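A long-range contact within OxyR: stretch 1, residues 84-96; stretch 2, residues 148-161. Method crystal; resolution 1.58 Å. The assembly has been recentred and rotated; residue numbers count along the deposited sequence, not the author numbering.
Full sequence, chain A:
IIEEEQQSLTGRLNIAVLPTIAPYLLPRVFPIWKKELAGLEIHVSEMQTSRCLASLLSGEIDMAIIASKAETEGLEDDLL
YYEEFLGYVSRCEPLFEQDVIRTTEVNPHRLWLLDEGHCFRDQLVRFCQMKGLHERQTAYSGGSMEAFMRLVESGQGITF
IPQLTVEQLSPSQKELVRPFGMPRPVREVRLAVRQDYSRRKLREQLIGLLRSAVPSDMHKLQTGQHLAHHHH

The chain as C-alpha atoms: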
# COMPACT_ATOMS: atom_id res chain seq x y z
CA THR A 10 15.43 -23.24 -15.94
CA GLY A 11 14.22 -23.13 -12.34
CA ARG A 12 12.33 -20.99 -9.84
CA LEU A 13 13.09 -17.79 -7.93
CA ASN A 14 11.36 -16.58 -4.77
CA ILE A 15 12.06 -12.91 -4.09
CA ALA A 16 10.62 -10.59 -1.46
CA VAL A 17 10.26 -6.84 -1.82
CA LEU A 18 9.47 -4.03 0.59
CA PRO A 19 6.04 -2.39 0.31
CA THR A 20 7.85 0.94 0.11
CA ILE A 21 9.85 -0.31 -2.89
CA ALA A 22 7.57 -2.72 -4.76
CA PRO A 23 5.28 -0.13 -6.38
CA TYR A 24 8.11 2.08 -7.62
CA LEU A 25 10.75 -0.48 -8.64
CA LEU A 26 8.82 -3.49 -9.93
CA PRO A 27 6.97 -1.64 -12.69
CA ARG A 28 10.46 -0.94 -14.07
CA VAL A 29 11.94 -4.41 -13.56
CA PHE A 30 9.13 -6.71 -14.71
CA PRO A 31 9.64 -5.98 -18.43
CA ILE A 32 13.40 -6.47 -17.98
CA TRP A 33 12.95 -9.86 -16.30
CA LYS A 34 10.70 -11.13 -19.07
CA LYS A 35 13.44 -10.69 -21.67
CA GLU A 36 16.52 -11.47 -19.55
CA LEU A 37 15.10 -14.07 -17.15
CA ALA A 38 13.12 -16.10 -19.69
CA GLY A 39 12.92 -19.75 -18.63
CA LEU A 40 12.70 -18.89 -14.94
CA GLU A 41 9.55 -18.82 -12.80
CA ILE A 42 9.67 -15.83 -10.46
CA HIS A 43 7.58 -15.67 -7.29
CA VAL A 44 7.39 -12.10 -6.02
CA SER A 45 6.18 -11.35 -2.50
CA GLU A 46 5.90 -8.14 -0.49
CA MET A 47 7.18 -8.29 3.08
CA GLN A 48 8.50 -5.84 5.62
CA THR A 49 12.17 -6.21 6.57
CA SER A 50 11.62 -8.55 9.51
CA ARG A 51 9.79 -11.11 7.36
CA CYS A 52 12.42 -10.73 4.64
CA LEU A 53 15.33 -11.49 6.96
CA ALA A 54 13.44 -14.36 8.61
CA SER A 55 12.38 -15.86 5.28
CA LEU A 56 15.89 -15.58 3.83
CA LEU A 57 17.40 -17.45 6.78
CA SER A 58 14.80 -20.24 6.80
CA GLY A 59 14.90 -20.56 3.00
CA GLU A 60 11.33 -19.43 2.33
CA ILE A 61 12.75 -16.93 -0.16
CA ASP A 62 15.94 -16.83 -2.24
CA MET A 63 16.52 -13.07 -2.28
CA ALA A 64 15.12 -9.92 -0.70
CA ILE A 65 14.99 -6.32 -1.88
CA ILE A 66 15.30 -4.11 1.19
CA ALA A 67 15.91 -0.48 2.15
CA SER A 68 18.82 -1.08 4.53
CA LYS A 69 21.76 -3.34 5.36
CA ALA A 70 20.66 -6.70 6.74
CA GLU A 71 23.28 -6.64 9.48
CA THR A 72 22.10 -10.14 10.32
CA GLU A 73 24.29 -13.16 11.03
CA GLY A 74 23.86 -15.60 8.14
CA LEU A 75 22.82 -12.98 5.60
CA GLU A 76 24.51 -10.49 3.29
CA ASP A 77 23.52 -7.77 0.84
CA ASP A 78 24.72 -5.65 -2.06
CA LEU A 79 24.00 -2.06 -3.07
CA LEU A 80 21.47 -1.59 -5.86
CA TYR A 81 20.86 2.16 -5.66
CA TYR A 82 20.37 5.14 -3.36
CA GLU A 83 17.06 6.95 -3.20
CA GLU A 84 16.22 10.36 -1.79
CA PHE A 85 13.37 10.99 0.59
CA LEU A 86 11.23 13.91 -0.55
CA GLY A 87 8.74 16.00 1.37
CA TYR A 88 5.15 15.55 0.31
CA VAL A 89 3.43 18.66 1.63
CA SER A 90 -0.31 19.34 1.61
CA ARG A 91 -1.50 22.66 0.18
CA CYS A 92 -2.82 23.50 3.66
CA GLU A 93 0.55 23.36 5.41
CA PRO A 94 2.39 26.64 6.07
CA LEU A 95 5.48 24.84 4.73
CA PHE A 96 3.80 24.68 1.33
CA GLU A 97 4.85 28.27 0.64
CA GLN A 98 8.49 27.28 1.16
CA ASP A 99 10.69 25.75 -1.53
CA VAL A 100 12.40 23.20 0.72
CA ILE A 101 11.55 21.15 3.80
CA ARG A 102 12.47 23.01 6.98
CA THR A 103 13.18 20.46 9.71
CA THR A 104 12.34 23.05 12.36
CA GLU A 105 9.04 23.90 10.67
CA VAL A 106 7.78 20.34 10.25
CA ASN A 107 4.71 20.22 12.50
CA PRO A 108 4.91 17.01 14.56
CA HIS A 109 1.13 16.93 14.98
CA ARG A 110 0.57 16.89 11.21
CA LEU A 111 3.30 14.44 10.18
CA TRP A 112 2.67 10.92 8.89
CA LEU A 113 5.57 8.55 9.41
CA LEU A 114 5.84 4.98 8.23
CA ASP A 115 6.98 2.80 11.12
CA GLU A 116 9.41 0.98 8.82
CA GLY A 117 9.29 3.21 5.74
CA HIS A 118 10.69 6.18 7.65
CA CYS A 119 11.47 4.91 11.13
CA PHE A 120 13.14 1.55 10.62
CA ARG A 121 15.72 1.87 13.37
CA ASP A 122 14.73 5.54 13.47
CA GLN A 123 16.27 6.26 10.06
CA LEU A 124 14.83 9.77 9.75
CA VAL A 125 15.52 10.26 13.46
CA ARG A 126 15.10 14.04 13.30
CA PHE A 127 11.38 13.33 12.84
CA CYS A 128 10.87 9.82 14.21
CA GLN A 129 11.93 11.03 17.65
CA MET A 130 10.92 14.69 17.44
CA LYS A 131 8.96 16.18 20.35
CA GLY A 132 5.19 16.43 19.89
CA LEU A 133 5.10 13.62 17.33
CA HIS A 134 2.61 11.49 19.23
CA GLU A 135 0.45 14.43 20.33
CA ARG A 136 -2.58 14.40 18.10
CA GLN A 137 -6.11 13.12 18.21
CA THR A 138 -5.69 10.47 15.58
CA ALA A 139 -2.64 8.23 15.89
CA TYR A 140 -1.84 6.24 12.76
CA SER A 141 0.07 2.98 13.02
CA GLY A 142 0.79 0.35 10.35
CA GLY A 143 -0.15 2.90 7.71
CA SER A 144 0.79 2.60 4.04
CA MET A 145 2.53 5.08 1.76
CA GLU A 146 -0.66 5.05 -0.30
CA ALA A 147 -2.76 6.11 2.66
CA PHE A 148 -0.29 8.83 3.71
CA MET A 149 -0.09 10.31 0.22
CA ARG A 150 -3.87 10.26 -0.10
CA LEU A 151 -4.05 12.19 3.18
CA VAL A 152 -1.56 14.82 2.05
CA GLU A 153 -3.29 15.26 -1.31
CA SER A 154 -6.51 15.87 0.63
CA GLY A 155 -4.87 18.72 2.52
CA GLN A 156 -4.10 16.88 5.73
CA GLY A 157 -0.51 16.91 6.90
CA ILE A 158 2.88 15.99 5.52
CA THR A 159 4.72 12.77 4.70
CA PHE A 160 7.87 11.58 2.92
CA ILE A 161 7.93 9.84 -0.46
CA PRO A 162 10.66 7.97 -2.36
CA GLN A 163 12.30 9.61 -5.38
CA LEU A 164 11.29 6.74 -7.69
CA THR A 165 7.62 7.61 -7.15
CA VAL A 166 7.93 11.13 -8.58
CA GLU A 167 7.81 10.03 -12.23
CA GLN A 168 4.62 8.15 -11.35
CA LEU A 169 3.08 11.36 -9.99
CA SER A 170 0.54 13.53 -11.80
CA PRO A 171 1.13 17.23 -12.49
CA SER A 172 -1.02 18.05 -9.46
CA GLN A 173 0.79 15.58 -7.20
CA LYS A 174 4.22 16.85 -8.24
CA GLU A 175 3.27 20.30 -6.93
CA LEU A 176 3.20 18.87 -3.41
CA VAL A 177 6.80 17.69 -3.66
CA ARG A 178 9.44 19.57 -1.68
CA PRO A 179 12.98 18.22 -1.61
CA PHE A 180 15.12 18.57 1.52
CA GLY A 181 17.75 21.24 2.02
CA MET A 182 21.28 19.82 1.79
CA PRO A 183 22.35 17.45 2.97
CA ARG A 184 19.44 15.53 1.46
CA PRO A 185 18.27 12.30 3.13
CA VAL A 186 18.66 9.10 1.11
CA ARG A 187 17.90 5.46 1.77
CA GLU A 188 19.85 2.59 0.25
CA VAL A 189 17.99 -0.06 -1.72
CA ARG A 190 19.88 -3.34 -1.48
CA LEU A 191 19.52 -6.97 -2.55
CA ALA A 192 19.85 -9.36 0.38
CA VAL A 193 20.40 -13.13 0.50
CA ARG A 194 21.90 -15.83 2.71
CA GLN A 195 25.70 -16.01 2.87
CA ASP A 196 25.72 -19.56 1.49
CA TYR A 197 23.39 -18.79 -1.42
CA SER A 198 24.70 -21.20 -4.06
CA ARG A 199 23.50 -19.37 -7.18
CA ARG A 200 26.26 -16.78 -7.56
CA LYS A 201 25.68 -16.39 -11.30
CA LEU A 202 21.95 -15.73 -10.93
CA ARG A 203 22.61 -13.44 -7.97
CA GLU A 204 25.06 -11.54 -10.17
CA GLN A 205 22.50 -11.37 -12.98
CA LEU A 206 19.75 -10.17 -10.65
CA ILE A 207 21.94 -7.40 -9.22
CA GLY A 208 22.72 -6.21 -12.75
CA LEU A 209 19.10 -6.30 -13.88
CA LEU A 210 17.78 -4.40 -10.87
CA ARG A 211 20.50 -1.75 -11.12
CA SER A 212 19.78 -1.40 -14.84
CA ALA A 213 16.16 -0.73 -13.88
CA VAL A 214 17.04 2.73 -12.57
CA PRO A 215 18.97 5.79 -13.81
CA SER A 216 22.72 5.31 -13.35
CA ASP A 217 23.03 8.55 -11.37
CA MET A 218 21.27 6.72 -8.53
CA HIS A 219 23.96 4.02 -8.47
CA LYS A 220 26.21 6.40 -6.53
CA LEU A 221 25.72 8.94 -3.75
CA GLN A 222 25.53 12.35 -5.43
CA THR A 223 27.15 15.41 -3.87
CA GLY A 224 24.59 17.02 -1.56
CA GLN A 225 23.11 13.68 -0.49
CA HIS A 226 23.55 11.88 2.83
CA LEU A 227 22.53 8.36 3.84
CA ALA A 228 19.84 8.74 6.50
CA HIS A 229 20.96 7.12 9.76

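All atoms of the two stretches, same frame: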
# COMPACT_ATOMS: atom_id res chain seq x y z
N GLU A 84 16.54 9.24 -2.66
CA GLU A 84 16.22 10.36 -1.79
C GLU A 84 14.80 10.32 -1.26
O GLU A 84 13.86 9.99 -1.97
CB GLU A 84 16.43 11.68 -2.53
CG GLU A 84 17.88 12.12 -2.64
CD GLU A 84 18.02 13.59 -2.95
OE1 GLU A 84 17.09 14.36 -2.64
OE2 GLU A 84 19.07 13.98 -3.49
N PHE A 85 14.66 10.70 0.01
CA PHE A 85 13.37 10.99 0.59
C PHE A 85 12.98 12.41 0.19
O PHE A 85 13.81 13.32 0.23
CB PHE A 85 13.42 10.90 2.11
CG PHE A 85 13.50 9.50 2.63
CD1 PHE A 85 12.39 8.68 2.62
CD2 PHE A 85 14.69 9.02 3.17
CE1 PHE A 85 12.46 7.39 3.11
CE2 PHE A 85 14.76 7.73 3.66
CZ PHE A 85 13.64 6.92 3.63
N LEU A 86 11.73 12.59 -0.21
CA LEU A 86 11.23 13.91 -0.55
C LEU A 86 10.03 14.25 0.30
O LEU A 86 9.23 13.38 0.65
CB LEU A 86 10.86 13.99 -2.04
CG LEU A 86 12.00 13.90 -3.06
CD1 LEU A 86 11.44 14.05 -4.47
CD2 LEU A 86 13.06 14.96 -2.79
N GLY A 87 9.91 15.52 0.66
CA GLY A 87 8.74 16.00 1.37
C GLY A 87 7.53 15.98 0.47
O GLY A 87 7.59 16.37 -0.70
N TYR A 88 6.41 15.50 1.01
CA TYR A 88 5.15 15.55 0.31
C TYR A 88 4.26 16.41 1.19
O TYR A 88 3.82 15.97 2.25
CB TYR A 88 4.59 14.13 0.14
CG TYR A 88 3.64 13.95 -1.02
CD1 TYR A 88 3.99 14.32 -2.31
CD2 TYR A 88 2.39 13.37 -0.82
CE1 TYR A 88 3.12 14.14 -3.37
CE2 TYR A 88 1.51 13.19 -1.88
CZ TYR A 88 1.88 13.57 -3.15
OH TYR A 88 1.01 13.39 -4.19
N VAL A 89 4.03 17.65 0.77
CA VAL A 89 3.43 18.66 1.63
C VAL A 89 2.05 19.08 1.14
O VAL A 89 1.91 19.50 -0.00
CB VAL A 89 4.33 19.91 1.70
CG1 VAL A 89 3.77 20.91 2.71
CG2 VAL A 89 5.76 19.53 2.04
N SER A 90 1.04 18.97 2.00
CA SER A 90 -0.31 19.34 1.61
C SER A 90 -0.39 20.84 1.36
O SER A 90 0.39 21.61 1.92
CB SER A 90 -1.32 18.95 2.68
OG SER A 90 -1.72 20.08 3.44
N ARG A 91 -1.34 21.25 0.53
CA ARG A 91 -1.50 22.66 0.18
C ARG A 91 -1.96 23.49 1.37
O ARG A 91 -1.97 24.72 1.31
CB ARG A 91 -2.48 22.79 -0.99
CG ARG A 91 -2.09 21.96 -2.21
CD ARG A 91 -3.20 21.91 -3.24
NE ARG A 91 -2.87 21.00 -4.34
CZ ARG A 91 -2.20 21.36 -5.42
NH1 ARG A 91 -1.79 22.61 -5.56
NH2 ARG A 91 -1.94 20.47 -6.37
N CYS A 92 -2.32 22.82 2.46
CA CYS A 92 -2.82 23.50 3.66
C CYS A 92 -1.72 23.79 4.67
O CYS A 92 -1.93 24.54 5.62
CB CYS A 92 -3.93 22.69 4.31
SG CYS A 92 -5.25 22.19 3.19
N GLU A 93 -0.56 23.18 4.48
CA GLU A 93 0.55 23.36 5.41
C GLU A 93 1.29 24.67 5.15
O GLU A 93 1.55 25.02 4.00
CB GLU A 93 1.53 22.19 5.33
CG GLU A 93 0.87 20.83 5.16
CD GLU A 93 -0.16 20.54 6.23
OE1 GLU A 93 0.15 20.73 7.43
OE2 GLU A 93 -1.29 20.13 5.88
N PRO A 94 1.62 25.41 6.22
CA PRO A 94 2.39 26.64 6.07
C PRO A 94 3.67 26.39 5.27
O PRO A 94 4.12 27.26 4.53
CB PRO A 94 2.72 27.02 7.51
CG PRO A 94 1.61 26.45 8.31
CD PRO A 94 1.20 25.18 7.61
N LEU A 95 4.25 25.20 5.43
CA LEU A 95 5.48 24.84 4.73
C LEU A 95 5.30 24.75 3.22
O LEU A 95 6.28 24.67 2.48
CB LEU A 95 6.05 23.53 5.27
CG LEU A 95 7.15 23.67 6.32
CD1 LEU A 95 7.57 22.31 6.86
CD2 LEU A 95 8.35 24.40 5.72
N PHE A 96 4.05 24.77 2.76
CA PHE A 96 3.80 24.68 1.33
C PHE A 96 4.36 25.89 0.59
O PHE A 96 4.78 25.79 -0.56
CB PHE A 96 2.31 24.52 1.04
CG PHE A 96 2.00 24.19 -0.40
CD1 PHE A 96 2.06 22.88 -0.85
CD2 PHE A 96 1.65 25.18 -1.29
CE1 PHE A 96 1.78 22.57 -2.16
CE2 PHE A 96 1.36 24.88 -2.61
CZ PHE A 96 1.43 23.56 -3.04
N PHE A 148 -0.93 7.56 3.36
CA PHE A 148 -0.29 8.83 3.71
C PHE A 148 -0.35 9.84 2.57
O PHE A 148 -0.65 11.01 2.78
CB PHE A 148 1.16 8.63 4.15
CG PHE A 148 1.31 7.89 5.45
CD1 PHE A 148 0.26 7.80 6.34
CD2 PHE A 148 2.52 7.29 5.78
CE1 PHE A 148 0.41 7.12 7.54
CE2 PHE A 148 2.67 6.61 6.97
CZ PHE A 148 1.61 6.53 7.86
N MET A 149 -0.06 9.40 1.35
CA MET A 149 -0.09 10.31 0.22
C MET A 149 -1.51 10.79 -0.05
O MET A 149 -1.73 11.96 -0.36
CB MET A 149 0.50 9.65 -1.03
CG MET A 149 1.94 9.26 -0.86
SD MET A 149 2.63 8.50 -2.33
CE MET A 149 2.47 9.82 -3.52
N ARG A 150 -2.48 9.89 0.10
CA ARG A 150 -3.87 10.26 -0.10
C ARG A 150 -4.27 11.33 0.92
O ARG A 150 -5.02 12.25 0.61
CB ARG A 150 -4.78 9.03 0.02
CG ARG A 150 -4.52 7.95 -1.02
CD ARG A 150 -4.76 8.46 -2.43
NE ARG A 150 -3.54 9.04 -3.00
CZ ARG A 150 -2.55 8.32 -3.53
NH1 ARG A 150 -1.48 8.93 -4.02
NH2 ARG A 150 -2.63 7.00 -3.56
N LEU A 151 -3.74 11.22 2.13
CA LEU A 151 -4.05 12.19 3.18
C LEU A 151 -3.49 13.56 2.81
O LEU A 151 -4.19 14.57 2.87
CB LEU A 151 -3.49 11.73 4.53
CG LEU A 151 -4.25 10.60 5.22
CD1 LEU A 151 -3.44 10.04 6.39
CD2 LEU A 151 -5.61 11.09 5.68
N VAL A 152 -2.22 13.58 2.43
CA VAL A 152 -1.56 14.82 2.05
C VAL A 152 -2.26 15.50 0.89
O VAL A 152 -2.49 16.71 0.91
CB VAL A 152 -0.07 14.59 1.70
CG1 VAL A 152 0.56 15.88 1.21
CG2 VAL A 152 0.67 14.04 2.91
N GLU A 153 -2.62 14.72 -0.13
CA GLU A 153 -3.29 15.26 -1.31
C GLU A 153 -4.65 15.86 -0.97
O GLU A 153 -5.18 16.68 -1.72
CB GLU A 153 -3.41 14.18 -2.38
CG GLU A 153 -2.06 13.67 -2.87
CD GLU A 153 -2.17 12.35 -3.61
OE1 GLU A 153 -3.31 11.87 -3.81
OE2 GLU A 153 -1.11 11.79 -3.98
N SER A 154 -5.20 15.43 0.16
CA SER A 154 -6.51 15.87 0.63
C SER A 154 -6.37 17.09 1.54
O SER A 154 -7.35 17.59 2.08
CB SER A 154 -7.23 14.74 1.37
OG SER A 154 -6.47 14.27 2.46
N GLY A 155 -5.14 17.57 1.69
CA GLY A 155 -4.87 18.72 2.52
C GLY A 155 -4.58 18.44 3.98
O GLY A 155 -4.49 19.37 4.79
N GLN A 156 -4.43 17.17 4.35
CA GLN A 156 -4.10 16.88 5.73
C GLN A 156 -2.66 16.42 5.90
O GLN A 156 -2.29 15.32 5.51
CB GLN A 156 -5.04 15.79 6.25
CG GLN A 156 -6.50 15.98 5.84
CD GLN A 156 -7.37 14.78 6.19
OE1 GLN A 156 -7.17 14.13 7.21
NE2 GLN A 156 -8.35 14.50 5.34
N GLY A 157 -1.87 17.25 6.55
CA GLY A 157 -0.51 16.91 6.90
C GLY A 157 0.59 16.86 5.85
O GLY A 157 0.49 17.37 4.74
N ILE A 158 1.66 16.19 6.27
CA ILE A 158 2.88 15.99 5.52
C ILE A 158 3.39 14.56 5.69
O ILE A 158 3.15 13.92 6.72
CB ILE A 158 3.98 16.95 6.00
CG1 ILE A 158 3.64 18.39 5.59
CG2 ILE A 158 5.34 16.52 5.48
CD1 ILE A 158 4.71 19.40 5.97
N THR A 159 4.10 14.09 4.68
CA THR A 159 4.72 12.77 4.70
C THR A 159 5.95 12.78 3.79
O THR A 159 6.23 13.79 3.13
CB THR A 159 3.75 11.68 4.22
OG1 THR A 159 4.27 10.39 4.56
CG2 THR A 159 3.54 11.76 2.72
N PHE A 160 6.67 11.67 3.75
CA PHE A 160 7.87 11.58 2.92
C PHE A 160 7.74 10.48 1.87
O PHE A 160 7.37 9.35 2.19
CB PHE A 160 9.11 11.38 3.79
CG PHE A 160 9.36 12.52 4.74
CD1 PHE A 160 9.53 13.81 4.26
CD2 PHE A 160 9.43 12.30 6.10
CE1 PHE A 160 9.75 14.86 5.13
CE2 PHE A 160 9.66 13.35 6.98
CZ PHE A 160 9.82 14.64 6.49
N ILE A 161 8.04 10.81 0.62
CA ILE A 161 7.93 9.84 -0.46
C ILE A 161 9.27 9.56 -1.13
O ILE A 161 10.16 10.41 -1.12
CB ILE A 161 6.91 10.28 -1.53
CG1 ILE A 161 7.34 11.59 -2.18
CG2 ILE A 161 5.53 10.44 -0.90
CD1 ILE A 161 6.49 11.98 -3.38
O HOH W 1 -2.95 19.10 -0.24

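A recurring principle of mixed α/β folds is that a strand seldom meets its partners through backbone alone: one large side chain often carries the sheet's edge-to-edge pairing over to a neighbouring helix. The contact between residues 84-96 and 148-161 of OxyR, which buries 834 Å² counted over both sides, is a compact example, and Tyr-88, Ile-161 and Ile-158 cover the most surface in it.

The framework is antiparallel. Strand 84-89 runs beside strand 158-161, their directions 152° apart, and narrow and wide pairs alternate in the usual way. Leu-86 and Ile-161 bond reciprocally, with Leu-86 N to Ile-161 O and Ile-161 N to Leu-86 O both at 2.8 Å. Two residues on, Tyr-88 N reaches Thr-159 O at 2.7 Å and Thr-159 N returns to Tyr-88 O at 3.1 Å. The intervening pairs, Gly-87 with Phe-160 and Val-89 with Ile-158, lack such bonds and bring their CA atoms to 4.8 Å. Beyond the ladder, Ser-90 N still donates to Gly-157 O at 3.2 Å, extending the attachment past the last strand residue.

Tyr-88 is the centre of the contact. Its side chain leaves the sheet on the same face as Leu-86, Thr-159 and Ile-161, and meets helix 148-153. Ile-161 CD1 packs 3.6 Å from Tyr-88 CD1, while Val-152 CG1 lies 3.7 Å from Tyr-88 CD2. The methyl of Met-149 sits over one face of the ring, its CE 4.2 Å from the centroid, a CH-π arrangement that suits a polarised methyl beside an aromatic cloud. The phenol then finds a polar partner at the end of this apolar setting: Tyr-88 OH donates to Glu-153 OE2 at 2.7 Å. The same carboxylate oxygen takes part in a salt bridge with Arg-150 NH1 at 2.9 Å, so the acceptor is itself held by the helix.

Ile-158 organises the other face. Its CD1 lies 3.7 Å from Val-89 CG1 and 4.2 Å from Leu-95 CD1, joining the strand to the 3-10 segment in one hydrophobic patch. Phe-160, on this face too, sets its ring edge against Gly-87, with Phe-160 CD1 3.7 Å from Gly-87 CA.

The polar end of the contact lies where the helix closes in a Schellman motif and stretch 1 makes a type I turn from Ser-90 to Glu-93. Gly-155 has positive phi, and a CB there would fall 2.7 Å from Cys-92 SG, a clash. Glu-93 OE2 accepts a very short hydrogen bond from Ser-90 OG, at 2.5 Å, and a weak one from Gly-157 N at 3.0 Å, tying the turn to the segment that leads into the second strand. A water joins the two stretches here, its O accepting from Arg-91 N at 2.8 Å and donating to Val-152 O at 2.7 Å.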